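PDB 5L7S: RxLR effector protein 54 from Phytophthora infestans, which binds the host autophagy protein ATG8CL through a C-terminal ATG8-interacting motif and stimulates autophagosome formation, co-opting host autophagy during infection. Local coordinates for residues Y121-G135 with F162-M176. Sequence-based numbering, arbitrary orientation.
Sequences YPTIVYNTLRLKDAG and FFGDTQMLTLFQKTM
Y121, P122 and Y126 pack against F163 and L171, joining segments assigned to the third and fourth of the five tandem WY-domains in this all-helical effector. Helices 122-128 and 165-173 run nearly parallel, 19° apart with axes 11.0 Å from each other, so side chains fill the gap between them; past the helices the chains close up, K132 CA and T175 CA being 4.0 Å apart. Ring packing dominates at the N-terminal ends. F163 turns its edge to the face of Y121 in a T-shaped pair, centroids 5.3 Å apart, while P122 covers one face of the F163 ring, its CB 3.6 Å from the centroid and almost on the ring normal. T123 OG1 lies at the edge of that same ring.

Further along, the Y126 ring lies between two leucines, L171 on one face and L131 of its own segment on the other, each CB offset toward the rim. With CG anti to the backbone N (chi1 -162°), Y126 reaches across toward the end of helix 165-173, and W147 of the intervening helix 142-155 meets it edge-to-face.

The aliphatic chains of K132 and K174 lie side by side, pointing the same way, K132 CE 3.9 Å from K174 CB. Nearby, G135 CA points a C-H at T175 O.

Two phenol hydroxyls carry the polar contacts at the ring edges. Y121 OH lies close to both F162 O and Q167 OE1, two acceptors competing for one proton. The OH of Y126, a buried residue, donates to T175 OG1 at 2.8 Å, in the plane of the phenol ring, and T175 OG1 in turn donates to L171 O, from above the carbonyl plane.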
loop_
_atom_site.group_PDB
_atom_site.type_symbol
_atom_site.label_atom_id
_atom_site.label_comp_id
_atom_site.label_asym_id
_atom_site.label_seq_id
_atom_site.Cartn_x
_atom_site.Cartn_y
_atom_site.Cartn_z
ATOM N N TYR A 121 8.692 15.835 7.641
ATOM C CA TYR A 121 7.557 15.208 8.318
ATOM C C TYR A 121 7.051 14.037 7.461
ATOM O O TYR A 121 6.959 14.186 6.239
ATOM C CB TYR A 121 6.450 16.249 8.547
ATOM C CG TYR A 121 5.515 15.921 9.685
ATOM C CD1 TYR A 121 6.013 15.656 10.953
ATOM C CD2 TYR A 121 4.128 15.894 9.501
ATOM C CE1 TYR A 121 5.169 15.360 12.002
ATOM C CE2 TYR A 121 3.272 15.597 10.552
ATOM C CZ TYR A 121 3.802 15.332 11.801
ATOM O OH TYR A 121 2.978 15.034 12.855
ATOM N N PRO A 122 6.758 12.861 8.073
ATOM C CA PRO A 122 6.316 11.768 7.194
ATOM C C PRO A 122 5.136 12.142 6.308
ATOM O O PRO A 122 5.158 11.843 5.117
ATOM C CB PRO A 122 5.937 10.662 8.177
ATOM C CG PRO A 122 6.836 10.912 9.337
ATOM C CD PRO A 122 6.812 12.408 9.477
ATOM N N THR A 123 4.144 12.822 6.879
ATOM C CA THR A 123 3.000 13.319 6.115
ATOM C C THR A 123 3.429 13.949 4.785
ATOM O O THR A 123 2.867 13.626 3.740
ATOM C CB THR A 123 2.195 14.364 6.915
ATOM O OG1 THR A 123 1.912 13.858 8.227
ATOM C CG2 THR A 123 0.884 14.719 6.205
ATOM N N ILE A 124 4.439 14.818 4.832
ATOM C CA ILE A 124 4.957 15.487 3.624
ATOM C C ILE A 124 5.476 14.444 2.632
ATOM O O ILE A 124 5.083 14.453 1.461
ATOM C CB ILE A 124 6.077 16.521 3.947
ATOM C CG1 ILE A 124 5.552 17.656 4.849
ATOM C CG2 ILE A 124 6.691 17.094 2.669
ATOM C CD1 ILE A 124 4.412 18.474 4.268
ATOM N N VAL A 125 6.321 13.534 3.122
ATOM C CA VAL A 125 6.911 12.472 2.293
ATOM C C VAL A 125 5.817 11.562 1.726
ATOM O O VAL A 125 5.845 11.220 0.543
ATOM C CB VAL A 125 7.946 11.626 3.074
ATOM C CG1 VAL A 125 8.623 10.601 2.165
ATOM C CG2 VAL A 125 8.999 12.525 3.707
ATOM N N TYR A 126 4.850 11.202 2.566
ATOM C CA TYR A 126 3.693 10.405 2.143
ATOM C C TYR A 126 2.987 10.992 0.914
ATOM O O TYR A 126 2.469 10.239 0.090
ATOM C CB TYR A 126 2.683 10.250 3.292
ATOM C CG TYR A 126 1.697 9.118 3.098
ATOM C CD1 TYR A 126 1.991 7.833 3.550
ATOM C CD2 TYR A 126 0.470 9.326 2.473
ATOM C CE1 TYR A 126 1.101 6.784 3.380
ATOM C CE2 TYR A 126 -0.429 8.279 2.297
ATOM C CZ TYR A 126 -0.105 7.012 2.755
ATOM O OH TYR A 126 -0.977 5.966 2.589
ATOM N N ASN A 127 2.973 12.321 0.798
ATOM C CA ASN A 127 2.338 13.013 -0.329
ATOM C C ASN A 127 3.292 13.511 -1.414
ATOM O O ASN A 127 2.856 13.788 -2.531
ATOM C CB ASN A 127 1.476 14.148 0.200
ATOM C CG ASN A 127 0.403 13.648 1.146
ATOM O OD1 ASN A 127 -0.502 12.922 0.743
ATOM N ND2 ASN A 127 0.518 14.008 2.414
ATOM N N THR A 128 4.581 13.619 -1.096
ATOM C CA THR A 128 5.616 13.687 -2.128
ATOM C C THR A 128 5.553 12.406 -2.966
ATOM O O THR A 128 5.562 12.465 -4.192
ATOM C CB THR A 128 7.028 13.827 -1.518
ATOM O OG1 THR A 128 7.086 15.004 -0.705
ATOM C CG2 THR A 128 8.100 13.909 -2.610
ATOM N N LEU A 129 5.462 11.263 -2.283
ATOM C CA LEU A 129 5.359 9.948 -2.931
ATOM C C LEU A 129 3.976 9.628 -3.513
ATOM O O LEU A 129 3.824 8.630 -4.223
ATOM C CB LEU A 129 5.738 8.849 -1.939
ATOM C CG LEU A 129 7.157 8.895 -1.375
ATOM C CD1 LEU A 129 7.302 7.862 -0.269
ATOM C CD2 LEU A 129 8.186 8.663 -2.471
ATOM N N ARG A 130 2.976 10.451 -3.188
ATOM C CA ARG A 130 1.610 10.327 -3.705
ATOM C C ARG A 130 0.983 8.973 -3.371
ATOM O O ARG A 130 0.297 8.368 -4.193
ATOM C CB ARG A 130 1.564 10.624 -5.209
ATOM C CG ARG A 130 1.593 12.105 -5.535
ATOM C CD ARG A 130 1.675 12.329 -7.031
ATOM N NE ARG A 130 0.592 11.657 -7.747
ATOM C CZ ARG A 130 0.509 11.550 -9.072
ATOM N NH1 ARG A 130 1.438 12.083 -9.863
ATOM N NH2 ARG A 130 -0.523 10.907 -9.613
ATOM N N LEU A 131 1.207 8.519 -2.141
ATOM C CA LEU A 131 0.740 7.202 -1.712
ATOM C C LEU A 131 -0.774 7.115 -1.536
ATOM O O LEU A 131 -1.319 6.012 -1.565
ATOM C CB LEU A 131 1.461 6.753 -0.439
ATOM C CG LEU A 131 2.924 6.362 -0.660
ATOM C CD1 LEU A 131 3.654 6.226 0.666
ATOM C CD2 LEU A 131 3.041 5.073 -1.468
ATOM N N LYS A 132 -1.453 8.254 -1.377
ATOM C CA LYS A 132 -2.926 8.291 -1.417
ATOM C C LYS A 132 -3.501 7.731 -2.724
ATOM O O LYS A 132 -4.539 7.068 -2.713
ATOM C CB LYS A 132 -3.448 9.711 -1.185
ATOM C CG LYS A 132 -3.328 10.164 0.257
ATOM C CD LYS A 132 -3.656 11.639 0.414
ATOM C CE LYS A 132 -3.555 12.069 1.871
ATOM N NZ LYS A 132 -3.350 13.535 2.012
ATOM N N ASP A 133 -2.804 7.971 -3.835
ATOM C CA ASP A 133 -3.217 7.464 -5.152
ATOM C C ASP A 133 -3.029 5.948 -5.338
ATOM O O ASP A 133 -3.495 5.394 -6.334
ATOM C CB ASP A 133 -2.478 8.212 -6.276
ATOM C CG ASP A 133 -2.741 9.718 -6.269
ATOM O OD1 ASP A 133 -3.843 10.147 -5.861
ATOM O OD2 ASP A 133 -1.836 10.476 -6.678
ATOM N N ALA A 134 -2.344 5.284 -4.406
ATOM C CA ALA A 134 -2.133 3.834 -4.467
ATOM C C ALA A 134 -3.401 3.027 -4.206
ATOM O O ALA A 134 -3.502 1.884 -4.659
ATOM C CB ALA A 134 -1.047 3.416 -3.486
ATOM N N GLY A 135 -4.350 3.602 -3.462
ATOM C CA GLY A 135 -5.595 2.913 -3.129
ATOM C C GLY A 135 -5.352 1.618 -2.370
ATOM O O GLY A 135 -4.394 1.514 -1.605
ATOM N N PHE A 162 7.312 15.803 15.792
ATOM C CA PHE A 162 6.760 14.526 16.240
ATOM C C PHE A 162 5.525 14.101 15.439
ATOM O O PHE A 162 4.595 14.888 15.238
ATOM C CB PHE A 162 6.398 14.575 17.726
ATOM C CG PHE A 162 5.527 13.429 18.177
ATOM C CD1 PHE A 162 6.091 12.212 18.564
ATOM C CD2 PHE A 162 4.132 13.559 18.198
ATOM C CE1 PHE A 162 5.287 11.154 18.974
ATOM C CE2 PHE A 162 3.326 12.504 18.604
ATOM C CZ PHE A 162 3.904 11.301 18.994
ATOM N N PHE A 163 5.516 12.822 15.061
ATOM C CA PHE A 163 4.522 12.224 14.171
ATOM C C PHE A 163 4.013 10.948 14.842
ATOM O O PHE A 163 4.811 10.061 15.172
ATOM C CB PHE A 163 5.202 11.914 12.832
ATOM C CG PHE A 163 4.350 11.156 11.859
ATOM C CD1 PHE A 163 3.428 11.821 11.052
ATOM C CD2 PHE A 163 4.493 9.777 11.721
ATOM C CE1 PHE A 163 2.649 11.118 10.143
ATOM C CE2 PHE A 163 3.723 9.073 10.811
ATOM C CZ PHE A 163 2.796 9.744 10.024
ATOM N N GLY A 164 2.693 10.859 15.028
ATOM C CA GLY A 164 2.069 9.815 15.852
ATOM C C GLY A 164 1.240 8.783 15.107
ATOM O O GLY A 164 0.862 8.980 13.949
ATOM N N ASP A 165 0.936 7.691 15.811
ATOM C CA ASP A 165 0.205 6.544 15.249
ATOM C C ASP A 165 -1.154 6.901 14.648
ATOM O O ASP A 165 -1.521 6.362 13.607
ATOM C CB ASP A 165 0.011 5.453 16.312
ATOM C CG ASP A 165 1.315 4.791 16.728
ATOM O OD1 ASP A 165 2.395 5.231 16.273
ATOM O OD2 ASP A 165 1.265 3.824 17.518
ATOM N N THR A 166 -1.895 7.793 15.301
ATOM C CA THR A 166 -3.199 8.232 14.795
ATOM C C THR A 166 -3.081 8.993 13.472
ATOM O O THR A 166 -3.912 8.818 12.580
ATOM C CB THR A 166 -3.959 9.107 15.820
ATOM O OG1 THR A 166 -3.052 10.022 16.452
ATOM C CG2 THR A 166 -4.630 8.237 16.877
ATOM N N GLN A 167 -2.048 9.823 13.352
ATOM C CA GLN A 167 -1.791 10.571 12.114
ATOM C C GLN A 167 -1.403 9.657 10.950
ATOM O O GLN A 167 -1.719 9.958 9.800
ATOM C CB GLN A 167 -0.711 11.631 12.338
ATOM C CG GLN A 167 -1.149 12.760 13.262
ATOM C CD GLN A 167 0.013 13.478 13.920
ATOM O OE1 GLN A 167 1.147 13.424 13.442
ATOM N NE2 GLN A 167 -0.264 14.154 15.029
ATOM N N MET A 168 -0.717 8.555 11.253
ATOM C CA MET A 168 -0.429 7.509 10.264
ATOM C C MET A 168 -1.730 6.870 9.772
ATOM O O MET A 168 -1.948 6.743 8.564
ATOM C CB MET A 168 0.503 6.445 10.867
ATOM C CG MET A 168 0.899 5.325 9.917
ATOM S SD MET A 168 2.354 4.407 10.463
ATOM C CE MET A 168 1.631 3.161 11.526
ATOM N N LEU A 169 -2.589 6.489 10.717
ATOM C CA LEU A 169 -3.910 5.927 10.412
ATOM C C LEU A 169 -4.790 6.872 9.594
ATOM O O LEU A 169 -5.546 6.418 8.743
ATOM C CB LEU A 169 -4.637 5.544 11.705
ATOM C CG LEU A 169 -6.031 4.924 11.588
ATOM C CD1 LEU A 169 -5.983 3.642 10.774
ATOM C CD2 LEU A 169 -6.594 4.666 12.974
ATOM N N THR A 170 -4.697 8.173 9.866
ATOM C CA THR A 170 -5.407 9.186 9.081
ATOM C C THR A 170 -4.999 9.123 7.603
ATOM O O THR A 170 -5.860 9.167 6.720
ATOM C CB THR A 170 -5.162 10.610 9.636
ATOM O OG1 THR A 170 -5.549 10.659 11.014
ATOM C CG2 THR A 170 -5.952 11.670 8.859
ATOM N N LEU A 171 -3.696 8.995 7.344
ATOM C CA LEU A 171 -3.192 8.895 5.972
ATOM C C LEU A 171 -3.760 7.662 5.272
ATOM O O LEU A 171 -4.239 7.755 4.141
ATOM C CB LEU A 171 -1.659 8.863 5.938
ATOM C CG LEU A 171 -0.921 10.107 6.451
ATOM C CD1 LEU A 171 0.564 9.814 6.635
ATOM C CD2 LEU A 171 -1.130 11.305 5.532
ATOM N N PHE A 172 -3.738 6.524 5.964
ATOM C CA PHE A 172 -4.290 5.274 5.427
ATOM C C PHE A 172 -5.762 5.429 5.044
ATOM O O PHE A 172 -6.183 4.963 3.983
ATOM C CB PHE A 172 -4.160 4.117 6.436
ATOM C CG PHE A 172 -2.738 3.765 6.834
ATOM C CD1 PHE A 172 -1.623 4.176 6.092
ATOM C CD2 PHE A 172 -2.522 2.968 7.958
ATOM C CE1 PHE A 172 -0.341 3.824 6.484
ATOM C CE2 PHE A 172 -1.237 2.611 8.349
ATOM C CZ PHE A 172 -0.147 3.039 7.611
ATOM N N GLN A 173 -6.529 6.099 5.901
ATOM C CA GLN A 173 -7.958 6.330 5.669
ATOM C C GLN A 173 -8.247 7.321 4.531
ATOM O O GLN A 173 -9.293 7.226 3.890
ATOM C CB GLN A 173 -8.634 6.792 6.961
ATOM C CG GLN A 173 -8.694 5.703 8.024
ATOM C CD GLN A 173 -8.980 6.230 9.422
ATOM O OE1 GLN A 173 -8.645 7.367 9.762
ATOM N NE2 GLN A 173 -9.590 5.390 10.248
ATOM N N LYS A 174 -7.329 8.262 4.291
ATOM C CA LYS A 174 -7.388 9.143 3.107
ATOM C C LYS A 174 -6.765 8.521 1.841
ATOM O O LYS A 174 -6.711 9.171 0.799
ATOM C CB LYS A 174 -6.752 10.509 3.413
ATOM C CG LYS A 174 -7.638 11.397 4.278
ATOM C CD LYS A 174 -7.023 12.763 4.549
ATOM C CE LYS A 174 -5.746 12.659 5.370
ATOM N NZ LYS A 174 -5.474 13.892 6.157
ATOM N N THR A 175 -6.296 7.279 1.938
ATOM C CA THR A 175 -5.799 6.505 0.801
ATOM C C THR A 175 -6.823 5.482 0.304
ATOM O O THR A 175 -6.961 5.277 -0.904
ATOM C CB THR A 175 -4.504 5.779 1.197
ATOM O OG1 THR A 175 -3.549 6.747 1.644
ATOM C CG2 THR A 175 -3.925 4.987 0.032
ATOM N N MET A 176 -7.521 4.833 1.234
ATOM C CA MET A 176 -8.553 3.852 0.902
ATOM C C MET A 176 -9.742 3.999 1.855
ATOM O O MET A 176 -9.569 4.316 3.035
ATOM C CB MET A 176 -7.973 2.437 0.944
ATOM C CG MET A 176 -7.328 2.047 2.265
ATOM S SD MET A 176 -6.442 0.479 2.192
ATOM C CE MET A 176 -4.900 0.991 1.443
#